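PDB 4NZJ: putative alpha-galactosidase from Bacteroides fragilis, which probably hydrolyses terminal, non-reducing alpha-D-galactose residues from alpha-galactosides, as a member of glycoside hydrolase family 27. Local coordinates for residues A[235-238]-A[239-242]; A[262-265]-A[266-270]; A[310-313]-A[314-317]; A[379-382]-A[383-387]. All coordinates share one frame; numbering follows the deposited sequence. Where two conformers were deposited one is given.

Contact 1: A[235-238]-A[239-242]; sequences YAKM and GRAL
G239 N donates to Y235 O, and the same i to i+4 step is repeated for R240, A241 and L242, so residues 235-242 form two continuous turns of alpha helix 228-243. The four bonds are alike; L242 N to M238 O, the shortest, spans 2.9 Å. R240 doubles back along this helix. A bend at chi3 (-65°) lays its guanidinium over the preceding turn, one face resting on A236 O and K237 CA. NH1 of R240 lies 3.6 Å from A236 CB, where a small methyl lets the flat group come close. NH2 of R240 approaches K237 CD at 3.8 Å, the two long chains crossing at about a right angle; an ammonium here can stay apart from the guanidinium because K237 NZ turns to a salt bridge with E202. On the buried side, methionine supplies a flexible apolar chain at M238, modelled here as selenomethionine, with SE 4.1 Å from both A241 CB and L242 CG. The helix belongs to a beta-alpha-beta unit of the TIM barrel: M238 reaches L217 and Y219 of strand 216-220 and Y251 of strand 250-254, while A241 and L242 pack on A206 of helix 202-212.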
ATOM      1  N   TYR A 235      14.666  14.085  -9.037  1.00 18.14           N
ATOM      2  CA  TYR A 235      13.335  13.721  -8.560  1.00 17.92           C
ATOM      3  C   TYR A 235      12.368  14.891  -8.694  1.00 19.21           C
ATOM      4  O   TYR A 235      11.226  14.702  -9.094  1.00 19.32           O
ATOM      5  CB  TYR A 235      13.381  13.171  -7.131  1.00 17.82           C
ATOM      6  CG  TYR A 235      13.785  11.719  -7.117  1.00 17.35           C
ATOM      7  CD1 TYR A 235      12.904  10.734  -7.551  1.00 16.93           C
ATOM      8  CD2 TYR A 235      15.063  11.329  -6.724  1.00 17.74           C
ATOM      9  CE1 TYR A 235      13.273   9.404  -7.575  1.00 17.17           C
ATOM     10  CE2 TYR A 235      15.439   9.998  -6.741  1.00 18.06           C
ATOM     11  CZ  TYR A 235      14.542   9.041  -7.171  1.00 17.57           C
ATOM     12  OH  TYR A 235      14.913   7.718  -7.195  1.00 18.69           O
ATOM     13  N   ALA A 236      12.830  16.103  -8.399  1.00 18.14           N
ATOM     14  CA  ALA A 236      11.975  17.284  -8.561  1.00 19.03           C
ATOM     15  C   ALA A 236      11.548  17.478 -10.018  1.00 19.65           C
ATOM     16  O   ALA A 236      10.399  17.813 -10.288  1.00 21.29           O
ATOM     17  CB  ALA A 236      12.670  18.527  -8.040  1.00 19.53           C
ATOM     18  N   LYS A 237      12.481  17.272 -10.942  1.00 20.17           N
ATOM     19  CA  LYS A 237      12.223  17.420 -12.378  1.00 21.55           C
ATOM     20  C   LYS A 237      11.118  16.474 -12.850  1.00 20.28           C
ATOM     21  O   LYS A 237      10.186  16.893 -13.542  1.00 20.96           O
ATOM     22  CB  LYS A 237      13.509  17.157 -13.170  1.00 24.46           C
ATOM     23  CG  LYS A 237      13.364  17.204 -14.686  1.00 28.74           C
ATOM     24  CD  LYS A 237      13.237  18.619 -15.209  1.00 33.37           C
ATOM     25  CE  LYS A 237      13.050  18.622 -16.721  1.00 37.55           C
ATOM     26  NZ  LYS A 237      14.174  17.957 -17.440  1.00 37.96           N
HETATM   27  N   MSE A 238      11.217  15.199 -12.477  1.00 19.59           N
HETATM   28  CA  MSE A 238      10.188  14.232 -12.871  1.00 19.07           C
HETATM   29  C   MSE A 238       8.882  14.549 -12.176  1.00 19.52           C
HETATM   30  O   MSE A 238       7.816  14.380 -12.760  1.00 20.23           O
HETATM   31  CB  MSE A 238      10.631  12.788 -12.617  1.00 17.97           C
HETATM   32  CG  MSE A 238       9.543  11.748 -12.907  1.00 17.34           C
HETATM   33 SE   MSE A 238       8.851  11.843 -14.760  0.75 17.61          SE
HETATM   34  CE  MSE A 238      10.149  10.609 -15.574  1.00 18.87           C
ATOM     35  N   GLY A 239       8.941  15.021 -10.933  1.00 19.24           N
ATOM     36  CA  GLY A 239       7.725  15.423 -10.221  1.00 19.65           C
ATOM     37  C   GLY A 239       6.963  16.505 -10.975  1.00 20.81           C
ATOM     38  O   GLY A 239       5.746  16.417 -11.152  1.00 20.23           O
ATOM     39  N   ARG A 240       7.685  17.523 -11.431  1.00 21.55           N
ATOM     40  CA  ARG A 240       7.086  18.596 -12.220  1.00 22.21           C
ATOM     41  C   ARG A 240       6.488  18.051 -13.513  1.00 22.20           C
ATOM     42  O   ARG A 240       5.390  18.440 -13.913  1.00 23.88           O
ATOM     43  CB  ARG A 240       8.117  19.690 -12.520  1.00 23.52           C
ATOM     44  CG  ARG A 240       8.486  20.509 -11.296  1.00 24.85           C
ATOM     45  CD  ARG A 240       9.262  21.759 -11.659  1.00 26.31           C
ATOM     46  NE  ARG A 240      10.571  21.479 -12.254  1.00 27.30           N
ATOM     47  CZ  ARG A 240      11.692  21.225 -11.577  1.00 27.18           C
ATOM     48  NH1 ARG A 240      11.697  21.182 -10.251  1.00 27.75           N
ATOM     49  NH2 ARG A 240      12.824  21.009 -12.239  1.00 28.56           N
ATOM     50  N   ALA A 241       7.209  17.140 -14.158  1.00 20.77           N
ATOM     51  CA  ALA A 241       6.742  16.541 -15.401  1.00 20.16           C
ATOM     52  C   ALA A 241       5.426  15.783 -15.195  1.00 20.15           C
ATOM     53  O   ALA A 241       4.522  15.878 -16.019  1.00 20.96           O
ATOM     54  CB  ALA A 241       7.815  15.630 -15.985  1.00 19.83           C
ATOM     55  N   LEU A 242       5.322  15.039 -14.095  1.00 19.33           N
ATOM     56  CA  LEU A 242       4.088  14.302 -13.786  1.00 19.31           C
ATOM     57  C   LEU A 242       2.909  15.235 -13.530  1.00 20.00           C
ATOM     58  O   LEU A 242       1.796  14.972 -13.983  1.00 20.36           O
ATOM     59  CB  LEU A 242       4.280  13.394 -12.575  1.00 19.50           C
ATOM     60  CG  LEU A 242       5.252  12.233 -12.743  1.00 19.30           C
ATOM     61  CD1 LEU A 242       5.405  11.525 -11.407  1.00 19.76           C
ATOM     62  CD2 LEU A 242       4.787  11.277 -13.832  1.00 20.08           C
TER

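Contact 2: A[262-265]-A[266-270]; sequences WKWA and KQVGG
V268 N donates to W264 O at 3.2 Å where the chain enters a Schellman motif, residues 265-270, in the TIM-barrel loop between strands 250-254 and 272-274. A second, weak bond runs from V268 N to A265 O. That same carbonyl receives G270 N at 2.8 Å, the motif's 6→1 bond, so A265 O gathers two amides. Residues 266-269 form a type I beta turn, closed by G269 N to K266 O, the 5→2 bond. Glycine suits position 269, the motif's positive-phi residue (116°), where a side chain would press against the preceding carbonyl, and it suits 270 because a beta carbon would run into A265 O.

Branched V268 sets CG2 in the plane of the W264 indole, against its edge, with CE3 of W264 3.9 Å from CG2 of V268. The indole is directed by chi1 of 56°, which puts CG between the backbone N and the carbonyl carbon. Farther out, W264 NE1 is held by R259 O, and the ring lies on R228 and M232 of helix 228-243. A265, small and buried, packs on W273. One water spans the bend before the turn, donating to W262 O at 2.9 Å and accepting from K266 N at 3.0 Å.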
ATOM      1  N   TRP A 262      13.126  10.833   3.428  1.00 18.01           N
ATOM      2  CA  TRP A 262      12.083  11.283   4.352  1.00 17.90           C
ATOM      3  C   TRP A 262      12.143  12.789   4.636  1.00 19.94           C
ATOM      4  O   TRP A 262      11.135  13.368   5.049  1.00 21.61           O
ATOM      5  CB  TRP A 262      12.107  10.484   5.656  1.00 17.70           C
ATOM      6  CG  TRP A 262      13.468  10.267   6.251  1.00 19.15           C
ATOM      7  CD1 TRP A 262      14.085  11.036   7.188  1.00 19.83           C
ATOM      8  CD2 TRP A 262      14.365   9.187   5.965  1.00 18.25           C
ATOM      9  NE1 TRP A 262      15.321  10.513   7.496  1.00 19.89           N
ATOM     10  CE2 TRP A 262      15.513   9.376   6.756  1.00 19.59           C
ATOM     11  CE3 TRP A 262      14.311   8.082   5.111  1.00 18.80           C
ATOM     12  CZ2 TRP A 262      16.597   8.494   6.723  1.00 20.03           C
ATOM     13  CZ3 TRP A 262      15.388   7.213   5.076  1.00 19.43           C
ATOM     14  CH2 TRP A 262      16.516   7.427   5.875  1.00 19.65           C
ATOM     15  N   LYS A 263      13.299  13.421   4.407  1.00 20.47           N
ATOM     16  CA  LYS A 263      13.451  14.866   4.601  1.00 21.31           C
ATOM     17  C   LYS A 263      13.137  15.721   3.370  1.00 20.64           C
ATOM     18  O   LYS A 263      13.004  16.934   3.493  1.00 24.12           O
ATOM     19  CB  LYS A 263      14.868  15.181   5.091  1.00 22.89           C
ATOM     20  CG  LYS A 263      15.168  14.506   6.414  1.00 24.23           C
ATOM     21  CD  LYS A 263      16.458  14.969   7.053  1.00 29.28           C
ATOM     22  CE  LYS A 263      16.526  14.460   8.485  1.00 30.30           C
ATOM     23  NZ  LYS A 263      17.867  14.648   9.096  1.00 32.97           N
ATOM     24  N   TRP A 264      13.022  15.109   2.193  1.00 19.52           N
ATOM     25  CA  TRP A 264      12.810  15.889   0.963  1.00 20.03           C
ATOM     26  C   TRP A 264      11.860  15.309  -0.095  1.00 19.24           C
ATOM     27  O   TRP A 264      11.445  16.040  -0.998  1.00 20.34           O
ATOM     28  CB  TRP A 264      14.158  16.186   0.297  1.00 20.87           C
ATOM     29  CG  TRP A 264      15.000  14.974  -0.017  1.00 20.34           C
ATOM     30  CD1 TRP A 264      16.056  14.502   0.718  1.00 21.18           C
ATOM     31  CD2 TRP A 264      14.888  14.109  -1.159  1.00 20.77           C
ATOM     32  NE1 TRP A 264      16.593  13.395   0.111  1.00 21.50           N
ATOM     33  CE2 TRP A 264      15.905  13.136  -1.045  1.00 20.66           C
ATOM     34  CE3 TRP A 264      14.036  14.068  -2.272  1.00 21.36           C
ATOM     35  CZ2 TRP A 264      16.079  12.120  -1.990  1.00 20.07           C
ATOM     36  CZ3 TRP A 264      14.216  13.060  -3.213  1.00 20.77           C
ATOM     37  CH2 TRP A 264      15.230  12.097  -3.061  1.00 20.75           C
ATOM     38  N   ALA A 265      11.531  14.025  -0.031  1.00 18.69           N
ATOM     39  CA  ALA A 265      10.789  13.396  -1.134  1.00 18.42           C
ATOM     40  C   ALA A 265       9.399  13.999  -1.289  1.00 18.79           C
ATOM     41  O   ALA A 265       8.958  14.264  -2.405  1.00 19.26           O
ATOM     42  CB  ALA A 265      10.707  11.885  -0.957  1.00 18.32           C
ATOM     43  N   LYS A 266       8.712  14.230  -0.176  1.00 18.65           N
ATOM     44  CA  LYS A 266       7.367  14.801  -0.254  1.00 19.71           C
ATOM     45  C   LYS A 266       7.422  16.206  -0.846  1.00 20.68           C
ATOM     46  O   LYS A 266       6.573  16.602  -1.653  1.00 21.12           O
ATOM     47  CB  LYS A 266       6.692  14.832   1.114  1.00 20.22           C
ATOM     48  CG  LYS A 266       5.199  15.102   1.008  1.00 21.39           C
ATOM     49  CD  LYS A 266       4.525  15.196   2.363  1.00 23.72           C
ATOM     50  CE  LYS A 266       3.025  15.385   2.192  1.00 26.71           C
ATOM     51  NZ  LYS A 266       2.331  15.491   3.501  1.00 30.24           N
ATOM     52  N   GLN A 267       8.452  16.944  -0.451  1.00 20.51           N
ATOM     53  CA  GLN A 267       8.645  18.321  -0.876  1.00 22.71           C
ATOM     54  C   GLN A 267       8.880  18.465  -2.391  1.00 23.50           C
ATOM     55  O   GLN A 267       8.499  19.480  -2.976  1.00 25.81           O
ATOM     56  CB  GLN A 267       9.794  18.935  -0.062  1.00 24.61           C
ATOM     57  CG  GLN A 267       9.474  19.112   1.425  1.00 27.44           C
ATOM     58  CD  GLN A 267       9.711  17.879   2.321  1.00 28.31           C
ATOM     59  OE1 GLN A 267       9.824  16.733   1.865  1.00 25.17           O
ATOM     60  NE2 GLN A 267       9.776  18.129   3.626  1.00 30.96           N
ATOM     61  N   VAL A 268       9.477  17.452  -3.024  1.00 22.38           N
ATOM     62  CA  VAL A 268       9.712  17.474  -4.475  1.00 23.02           C
ATOM     63  C   VAL A 268       8.606  16.775  -5.274  1.00 23.49           C
ATOM     64  O   VAL A 268       8.708  16.654  -6.495  1.00 24.09           O
ATOM     65  CB  VAL A 268      11.090  16.881  -4.860  1.00 22.79           C
ATOM     66  CG1 VAL A 268      12.207  17.612  -4.127  1.00 24.06           C
ATOM     67  CG2 VAL A 268      11.161  15.381  -4.596  1.00 21.81           C
ATOM     68  N   GLY A 269       7.564  16.311  -4.582  1.00 22.09           N
ATOM     69  CA  GLY A 269       6.376  15.761  -5.227  1.00 21.94           C
ATOM     70  C   GLY A 269       6.081  14.296  -4.982  1.00 20.43           C
ATOM     71  O   GLY A 269       5.066  13.778  -5.465  1.00 20.40           O
ATOM     72  N   GLY A 270       6.947  13.612  -4.237  1.00 18.46           N
ATOM     73  CA  GLY A 270       6.755  12.196  -3.964  1.00 18.26           C
ATOM     74  C   GLY A 270       5.604  11.930  -3.015  1.00 17.99           C
ATOM     75  O   GLY A 270       5.327  12.727  -2.127  1.00 18.82           O
TER
HETATM   76  O   HOH W   1       9.520  13.952   2.673  1.00 23.53           O

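Contact 3: A[310-313]-A[314-317]; sequences AGPS and GWND
G311 and G314 face each other as an antiparallel hydrogen-bonded pair closing a type II beta turn, a tight reversal that leads into strand 315-317 of the TIM barrel. Two backbone bonds fasten it: G311 N to G314 O at 3.0 Å and G314 N to G311 O at 2.9 Å. A CA-H...O contact from A310 CA to G314 O adds to them. P312 has the restricted phi (-48°) wanted at the turn's second position, and G311 lacks a beta carbon that would collide with P312 CD. S313, at the third, adopts the left-handed conformation (phi 72°) although it is not glycine.

Aromatic packing comes from W315, whose indole folds back over the turn because CG stands beside the backbone N, chi1 -50°. The broad, flat ring presents one face to the turn, and P312 CD reaches CH2 of W315 at 4.3 Å.

Polar side chains tie the turn to its surroundings. S313 OG bonds L96 O, W315 NE1 bonds L97 O, and N316 uses both ends of its amide, OD1 toward W273 NE1 and ND2 toward Q391 and L306. N316 ND2 also lies 3.5 Å from A310 CB. The carbonyl oxygen G311 O sits 3.2 Å above the W315 ring plane, over its centre.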
ATOM      1  N   ALA A 310       6.100  10.745   8.142  1.00 18.71           N
ATOM      2  CA  ALA A 310       5.028  10.085   7.407  1.00 18.49           C
ATOM      3  C   ALA A 310       3.668  10.676   7.741  1.00 18.48           C
ATOM      4  O   ALA A 310       3.455  11.213   8.823  1.00 19.99           O
ATOM      5  CB  ALA A 310       5.020   8.594   7.706  1.00 18.94           C
ATOM      6  N   GLY A 311       2.751  10.534   6.797  1.00 18.24           N
ATOM      7  CA  GLY A 311       1.387  10.987   6.969  1.00 18.84           C
ATOM      8  C   GLY A 311       0.657  10.977   5.645  1.00 17.96           C
ATOM      9  O   GLY A 311       1.211  10.575   4.620  1.00 18.51           O
ATOM     10  N   PRO A 312      -0.600  11.432   5.656  1.00 18.91           N
ATOM     11  CA  PRO A 312      -1.363  11.480   4.418  1.00 18.46           C
ATOM     12  C   PRO A 312      -0.573  12.126   3.284  1.00 18.10           C
ATOM     13  O   PRO A 312       0.033  13.186   3.470  1.00 18.32           O
ATOM     14  CB  PRO A 312      -2.584  12.321   4.801  1.00 20.34           C
ATOM     15  CG  PRO A 312      -2.761  12.051   6.254  1.00 21.17           C
ATOM     16  CD  PRO A 312      -1.364  11.955   6.800  1.00 20.41           C
ATOM     17  N   SER A 313      -0.552  11.453   2.140  1.00 17.96           N
ATOM     18  CA  SER A 313       0.113  11.927   0.925  1.00 17.60           C
ATOM     19  C   SER A 313       1.642  11.896   0.977  1.00 17.97           C
ATOM     20  O   SER A 313       2.289  12.494   0.132  1.00 20.10           O
ATOM     21  CB  SER A 313      -0.388  13.321   0.522  1.00 19.09           C
ATOM     22  OG  SER A 313      -1.809  13.383   0.538  1.00 20.87           O
ATOM     23  N   GLY A 314       2.212  11.173   1.938  1.00 17.72           N
ATOM     24  CA  GLY A 314       3.660  11.079   2.066  1.00 16.60           C
ATOM     25  C   GLY A 314       4.044   9.969   3.015  1.00 16.83           C
ATOM     26  O   GLY A 314       4.148  10.199   4.207  1.00 17.56           O
ATOM     27  N   TRP A 315       4.263   8.773   2.470  1.00 15.99           N
ATOM     28  CA  TRP A 315       4.486   7.568   3.267  1.00 15.41           C
ATOM     29  C   TRP A 315       5.923   7.057   3.203  1.00 15.40           C
ATOM     30  O   TRP A 315       6.559   7.077   2.140  1.00 17.34           O
ATOM     31  CB  TRP A 315       3.532   6.463   2.792  1.00 15.94           C
ATOM     32  CG  TRP A 315       2.124   6.936   2.698  1.00 16.03           C
ATOM     33  CD1 TRP A 315       1.432   7.239   1.558  1.00 16.97           C
ATOM     34  CD2 TRP A 315       1.234   7.204   3.789  1.00 16.69           C
ATOM     35  NE1 TRP A 315       0.160   7.657   1.874  1.00 17.50           N
ATOM     36  CE2 TRP A 315       0.016   7.656   3.235  1.00 17.10           C
ATOM     37  CE3 TRP A 315       1.344   7.102   5.177  1.00 18.22           C
ATOM     38  CZ2 TRP A 315      -1.083   7.998   4.027  1.00 17.28           C
ATOM     39  CZ3 TRP A 315       0.248   7.450   5.965  1.00 17.90           C
ATOM     40  CH2 TRP A 315      -0.948   7.898   5.382  1.00 17.82           C
ATOM     41  N   ASN A 316       6.431   6.596   4.345  1.00 15.76           N
ATOM     42  CA  ASN A 316       7.677   5.842   4.367  1.00 15.88           C
ATOM     43  C   ASN A 316       7.406   4.462   3.779  1.00 15.65           C
ATOM     44  O   ASN A 316       6.484   3.771   4.214  1.00 17.18           O
ATOM     45  CB  ASN A 316       8.207   5.675   5.789  1.00 15.96           C
ATOM     46  CG  ASN A 316       8.730   6.971   6.389  1.00 16.68           C
ATOM     47  OD1 ASN A 316       9.535   7.678   5.779  1.00 17.90           O
ATOM     48  ND2 ASN A 316       8.301   7.269   7.615  1.00 17.01           N
ATOM     49  N   ASP A 317       8.223   4.057   2.814  1.00 16.01           N
ATOM     50  CA  ASP A 317       8.034   2.790   2.106  1.00 16.52           C
ATOM     51  C   ASP A 317       9.112   1.786   2.537  1.00 16.34           C
ATOM     52  O   ASP A 317      10.270   1.918   2.151  1.00 16.96           O
ATOM     53  CB  ASP A 317       8.078   3.063   0.602  1.00 17.28           C
ATOM     54  CG  ASP A 317       7.871   1.823  -0.253  1.00 20.54           C
ATOM     55  OD1 ASP A 317       7.633   0.711   0.277  1.00 20.06           O
ATOM     56  OD2 ASP A 317       7.960   1.978  -1.495  1.00 20.07           O
TER

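Contact 4: A[379-382]-A[383-387]; sequences DLIA and INQDV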
ATOM      1  N   ASP A 379      -9.316  -5.977   9.952  1.00 21.97           N
ATOM      2  CA  ASP A 379      -8.984  -5.098  11.073  1.00 21.56           C
ATOM      3  C   ASP A 379      -7.609  -4.473  10.901  1.00 20.24           C
ATOM      4  O   ASP A 379      -7.425  -3.285  11.166  1.00 21.09           O
ATOM      5  CB  ASP A 379      -9.023  -5.864  12.396  1.00 23.26           C
ATOM      6  CG  ASP A 379     -10.432  -6.167  12.865  1.00 27.59           C
ATOM      7  OD1 ASP A 379     -11.393  -5.580  12.337  1.00 30.75           O
ATOM      8  OD2 ASP A 379     -10.576  -6.998  13.781  1.00 30.66           O
ATOM      9  N   LEU A 380      -6.636  -5.269  10.471  1.00 18.82           N
ATOM     10  CA  LEU A 380      -5.281  -4.755  10.265  1.00 17.98           C
ATOM     11  C   LEU A 380      -5.235  -3.763   9.106  1.00 17.33           C
ATOM     12  O   LEU A 380      -4.597  -2.725   9.200  1.00 18.48           O
ATOM     13  CB  LEU A 380      -4.285  -5.888  10.039  1.00 18.91           C
ATOM     14  CG  LEU A 380      -3.978  -6.736  11.274  1.00 18.93           C
ATOM     15  CD1 LEU A 380      -3.094  -7.910  10.899  1.00 19.11           C
ATOM     16  CD2 LEU A 380      -3.320  -5.895  12.356  1.00 19.65           C
ATOM     17  N   ILE A 381      -5.933  -4.073   8.020  1.00 17.78           N
ATOM     18  CA  ILE A 381      -6.015  -3.144   6.901  1.00 17.32           C
ATOM     19  C   ILE A 381      -6.713  -1.845   7.315  1.00 18.36           C
ATOM     20  O   ILE A 381      -6.280  -0.751   6.935  1.00 18.31           O
ATOM     21  CB  ILE A 381      -6.694  -3.792   5.686  1.00 18.21           C
ATOM     22  CG1 ILE A 381      -5.788  -4.902   5.142  1.00 18.77           C
ATOM     23  CG2 ILE A 381      -6.991  -2.753   4.613  1.00 18.44           C
ATOM     24  CD1 ILE A 381      -6.477  -5.835   4.175  1.00 19.61           C
ATOM     25  N   ALA A 382      -7.779  -1.952   8.109  1.00 18.22           N
ATOM     26  CA  ALA A 382      -8.479  -0.761   8.588  1.00 19.53           C
ATOM     27  C   ALA A 382      -7.538   0.140   9.400  1.00 18.63           C
ATOM     28  O   ALA A 382      -7.599   1.361   9.295  1.00 21.06           O
ATOM     29  CB  ALA A 382      -9.697  -1.145   9.410  1.00 21.05           C
ATOM     30  N   ILE A 383      -6.667  -0.471  10.191  1.00 18.72           N
ATOM     31  CA  ILE A 383      -5.636   0.270  10.912  1.00 18.81           C
ATOM     32  C   ILE A 383      -4.662   0.950   9.936  1.00 18.30           C
ATOM     33  O   ILE A 383      -4.408   2.150  10.060  1.00 19.18           O
ATOM     34  CB  ILE A 383      -4.895  -0.637  11.916  1.00 19.82           C
ATOM     35  CG1 ILE A 383      -5.831  -0.964  13.087  1.00 20.76           C
ATOM     36  CG2 ILE A 383      -3.616   0.027  12.408  1.00 19.53           C
ATOM     37  CD1 ILE A 383      -5.347  -2.085  13.979  1.00 22.11           C
ATOM     38  N   ASN A 384      -4.143   0.198   8.965  1.00 18.04           N
ATOM     39  CA  ASN A 384      -3.260   0.774   7.925  1.00 17.59           C
ATOM     40  C   ASN A 384      -3.885   1.970   7.217  1.00 17.68           C
ATOM     41  O   ASN A 384      -3.217   2.971   6.935  1.00 18.42           O
ATOM     42  CB  ASN A 384      -2.910  -0.276   6.875  1.00 17.17           C
ATOM     43  CG  ASN A 384      -1.991   0.266   5.784  1.00 17.60           C
ATOM     44  OD1 ASN A 384      -2.450   0.625   4.697  1.00 17.98           O
ATOM     45  ND2 ASN A 384      -0.693   0.327   6.069  1.00 17.76           N
ATOM     46  N   GLN A 385      -5.177   1.850   6.929  1.00 17.64           N
ATOM     47  CA  GLN A 385      -5.907   2.850   6.156  1.00 19.02           C
ATOM     48  C   GLN A 385      -6.559   3.945   7.019  1.00 19.70           C
ATOM     49  O   GLN A 385      -7.312   4.770   6.513  1.00 20.99           O
ATOM     50  CB  GLN A 385      -6.963   2.144   5.297  1.00 19.28           C
ATOM     51  CG  GLN A 385      -6.380   1.174   4.279  1.00 18.82           C
ATOM     52  CD  GLN A 385      -5.694   1.890   3.127  1.00 18.82           C
ATOM     53  OE1 GLN A 385      -6.353   2.507   2.284  1.00 20.35           O
ATOM     54  NE2 GLN A 385      -4.369   1.824   3.091  1.00 18.61           N
ATOM     55  N   ASP A 386      -6.268   3.962   8.317  1.00 20.02           N
ATOM     56  CA  ASP A 386      -6.866   4.964   9.198  1.00 21.84           C
ATOM     57  C   ASP A 386      -6.594   6.372   8.672  1.00 22.79           C
ATOM     58  O   ASP A 386      -5.456   6.698   8.350  1.00 22.64           O
ATOM     59  CB  ASP A 386      -6.340   4.839  10.621  1.00 22.50           C
ATOM     60  CG  ASP A 386      -7.054   5.772  11.580  1.00 25.20           C
ATOM     61  OD1 ASP A 386      -8.188   5.444  11.997  1.00 28.61           O
ATOM     62  OD2 ASP A 386      -6.502   6.846  11.903  1.00 25.91           O
ATOM     63  N   VAL A 387      -7.636   7.200   8.625  1.00 24.41           N
ATOM     64  CA  VAL A 387      -7.539   8.514   7.977  0.50 25.46           C
ATOM     65  C   VAL A 387      -6.566   9.480   8.665  1.00 25.68           C
ATOM     66  O   VAL A 387      -6.073  10.413   8.036  1.00 26.67           O
ATOM     67  CB  VAL A 387      -8.921   9.187   7.797  0.50 27.97           C
ATOM     68  CG1 VAL A 387      -9.848   8.288   6.988  0.50 28.17           C
ATOM     69  CG2 VAL A 387      -9.548   9.555   9.135  0.50 29.72           C
TER
HETATM   70  O   HOH W   2      -8.835   2.604  11.901  1.00 43.29           O
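I383 lies tightly against the turn before it, its CG1 3.4 Å from D379 O, at the end of helix 378-384. I383 N bonds that same D379 oxygen, N384 N bonds L380 O in a nearly straight bond (169°), and Q385 N bonds I381 O at 2.8 Å. Q385 is the first residue to leave helical angles. Its side chain nonetheless continues the packing, running beside I381 and pointing the same way, with Q385 CG 4.0 Å from I381 CG2. Beyond CG the Q385 chain bends, chi2 -72°, bringing NE2 to N384 OD1 at 2.8 Å in the plane of the Q385 amide. An amide suits this buried site because it can give and take: Q385 NE2 reaches P100 O, and OE1 meets T99 OG1.

Looser is the side of A382 O. Past the helix end, D386 N bonds I383 O, and a water joins A382 O to D386 OD1, donating to them at 3.1 and 2.9 Å. A carboxylate suits D386, whose OD2 accepts from A409 N and L388 N.

L380 and I381 pack on helix 341-353, I381 and Q385 meet M102 of barrel strand 102-105, and L380 and I383 touch V470 of the C-terminal beta-sheet domain.

How the contacts relate
Contacts 1, 2 and 3 follow one another through the catalytic barrel domain. Helix residues of contact 1 pack on the turn of contact 2, their centres about 11 Å apart: Y235 CD2 lies 3.7 Å from W264 CH2, and A236 CA 3.8 Å from V268 CB. Contact 2 passes on to contact 3 through K266, whose extended chain brings NZ 3.3 Å from P312 O, a probable hydrogen bond. Contact 4 touches contact 3 lightly, where P312 CG meets V387 O at 4.1 Å, their centres about 14 Å apart, but its centre is about 30 Å from that of contact 1, on the opposite side of the chain's centre.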